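Thiamin pyrophosphokinase (PDB 3K94) probably catalyses the transfer of pyrophosphate from ATP to thiamin, giving thiamin diphosphate. Local coordinates at residues E159-F164 with G202-I207. Sequence-based numbering, arbitrary orientation.
Sequences ETVAEF and GILMMI
The aromatic ring of F164 is approached obliquely by L204, whose methyl CD2 comes to 3.4 Å from CE1 of F164, a tight apolar contact. A second ring, that of Y154, packs edge-to-face with F164, while L173 and F197 also touch the phenylalanine. This is part of the apolar packing within the beta-rich vitamin B1 binding domain, where strand 160-161 and the turn after it lie against strand 204-209 of the large mixed sheet. No hydrogen bond runs directly between the two segments; apolar side chains and close backbone approaches make the contact. In F164, CG stands anti to the backbone N and beside the carbonyl carbon (chi1 -173°), which sets the base of the ring. The side chains of F164 and L204 cross at about a right angle. A branched leucine suits this place because its two methyls serve different neighbours: CD2 takes the ring, whereas CD1 lies 4.2 Å from CG2 of V161. The compact valine fits beside the other backbone, also touching P156 and F199. At G202 the chain comes close, with CA 3.6 Å from O of T160; a side chain would collide with that oxygen, and the positive phi of 97° also favours glycine. The hydroxyl OG of S158 bridges the two segments, hydrogen-bonded to both T160 O and I203 N. Methyl CG2 of V161 rests 3.7 Å from the carbonyl O of I203.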
loop_
_atom_site.group_PDB
_atom_site.type_symbol
_atom_site.label_atom_id
_atom_site.label_comp_id
_atom_site.label_asym_id
_atom_site.label_seq_id
_atom_site.Cartn_x
_atom_site.Cartn_y
_atom_site.Cartn_z
ATOM N N GLU B 159 -6.229 -4.424 -17.271
ATOM C CA GLU B 159 -7.244 -5.470 -17.221
ATOM C C GLU B 159 -6.665 -6.846 -17.567
ATOM O O GLU B 159 -7.053 -7.867 -16.992
ATOM C CB GLU B 159 -8.420 -5.126 -18.138
ATOM C CG GLU B 159 -9.756 -5.567 -17.584
ATOM C CD GLU B 159 -9.956 -5.111 -16.145
ATOM O OE1 GLU B 159 -9.492 -3.998 -15.799
ATOM O OE2 GLU B 159 -10.573 -5.863 -15.361
ATOM N N THR B 160 -5.735 -6.877 -18.511
ATOM C CA THR B 160 -5.069 -8.127 -18.837
ATOM C C THR B 160 -3.583 -7.892 -19.049
ATOM O O THR B 160 -3.154 -6.782 -19.352
ATOM C CB THR B 160 -5.683 -8.824 -20.080
ATOM O OG1 THR B 160 -5.189 -8.217 -21.275
ATOM C CG2 THR B 160 -7.204 -8.732 -20.066
ATOM N N VAL B 161 -2.805 -8.944 -18.850
ATOM C CA VAL B 161 -1.375 -8.933 -19.118
ATOM C C VAL B 161 -1.060 -10.192 -19.911
ATOM O O VAL B 161 -1.251 -11.303 -19.417
ATOM C CB VAL B 161 -0.558 -8.926 -17.820
ATOM C CG1 VAL B 161 0.890 -9.325 -18.098
ATOM C CG2 VAL B 161 -0.633 -7.545 -17.142
ATOM N N ALA B 162 -0.599 -10.022 -21.146
ATOM C CA ALA B 162 -0.433 -11.166 -22.042
ATOM C C ALA B 162 0.980 -11.714 -22.066
ATOM O O ALA B 162 1.951 -10.992 -21.805
ATOM C CB ALA B 162 -0.894 -10.820 -23.454
ATOM N N GLU B 163 1.059 -13.004 -22.385
ATOM C CA GLU B 163 2.298 -13.746 -22.556
ATOM C C GLU B 163 3.281 -13.520 -21.419
ATOM O O GLU B 163 4.468 -13.303 -21.640
ATOM C CB GLU B 163 2.945 -13.430 -23.905
ATOM C CG GLU B 163 2.037 -13.655 -25.106
ATOM C CD GLU B 163 2.707 -13.253 -26.411
ATOM O OE1 GLU B 163 3.897 -13.589 -26.594
ATOM O OE2 GLU B 163 2.056 -12.594 -27.247
ATOM N N PHE B 164 2.779 -13.577 -20.193
ATOM C CA PHE B 164 3.645 -13.457 -19.040
ATOM C C PHE B 164 4.562 -14.684 -18.938
ATOM O O PHE B 164 4.096 -15.819 -18.949
ATOM C CB PHE B 164 2.815 -13.276 -17.778
ATOM C CG PHE B 164 3.631 -12.977 -16.577
ATOM C CD1 PHE B 164 4.393 -11.818 -16.522
ATOM C CD2 PHE B 164 3.656 -13.848 -15.502
ATOM C CE1 PHE B 164 5.163 -11.536 -15.413
ATOM C CE2 PHE B 164 4.413 -13.558 -14.385
ATOM C CZ PHE B 164 5.166 -12.394 -14.341
ATOM N N GLY B 202 -0.015 -4.992 -21.800
ATOM C CA GLY B 202 -0.550 -4.572 -20.518
ATOM C C GLY B 202 0.441 -3.871 -19.606
ATOM O O GLY B 202 1.497 -3.414 -20.047
ATOM N N ILE B 203 0.088 -3.793 -18.324
ATOM C CA ILE B 203 0.876 -3.070 -17.336
ATOM C C ILE B 203 0.941 -3.877 -16.054
ATOM O O ILE B 203 -0.088 -4.272 -15.514
ATOM C CB ILE B 203 0.259 -1.704 -17.003
ATOM C CG1 ILE B 203 0.011 -0.894 -18.276
ATOM C CG2 ILE B 203 1.160 -0.922 -16.041
ATOM C CD1 ILE B 203 -0.499 0.493 -17.989
ATOM N N LEU B 204 2.144 -4.103 -15.546
ATOM C CA LEU B 204 2.321 -5.072 -14.472
ATOM C C LEU B 204 3.118 -4.515 -13.306
ATOM O O LEU B 204 4.151 -3.865 -13.498
ATOM C CB LEU B 204 3.026 -6.313 -15.011
ATOM C CG LEU B 204 3.218 -7.479 -14.048
ATOM C CD1 LEU B 204 1.904 -8.235 -13.911
ATOM C CD2 LEU B 204 4.311 -8.411 -14.546
HETATM N N MSE B 205 2.648 -4.791 -12.096
HETATM C CA MSE B 205 3.348 -4.358 -10.901
HETATM C C MSE B 205 4.178 -5.484 -10.313
HETATM O O MSE B 205 3.695 -6.602 -10.169
HETATM C CB MSE B 205 2.350 -3.848 -9.857
HETATM C CG MSE B 205 2.998 -3.467 -8.543
HETATM SE SE MSE B 205 1.743 -2.723 -7.215
HETATM C CE MSE B 205 0.319 -4.039 -7.347
HETATM N N MSE B 206 5.430 -5.192 -9.974
HETATM C CA MSE B 206 6.229 -6.146 -9.211
HETATM C C MSE B 206 6.561 -5.627 -7.822
HETATM O O MSE B 206 6.987 -4.492 -7.666
HETATM C CB MSE B 206 7.528 -6.517 -9.927
HETATM C CG MSE B 206 8.389 -7.483 -9.095
HETATM SE SE MSE B 206 10.080 -8.069 -9.936
HETATM C CE MSE B 206 10.898 -6.315 -10.301
ATOM N N ILE B 207 6.359 -6.466 -6.813
ATOM C CA ILE B 207 6.838 -6.151 -5.479
ATOM C C ILE B 207 7.791 -7.237 -4.992
ATOM O O ILE B 207 7.445 -8.414 -4.985
ATOM C CB ILE B 207 5.682 -5.970 -4.484
ATOM C CG1 ILE B 207 4.809 -4.781 -4.901
ATOM C CG2 ILE B 207 6.238 -5.758 -3.072
ATOM C CD1 ILE B 207 3.425 -4.754 -4.236
#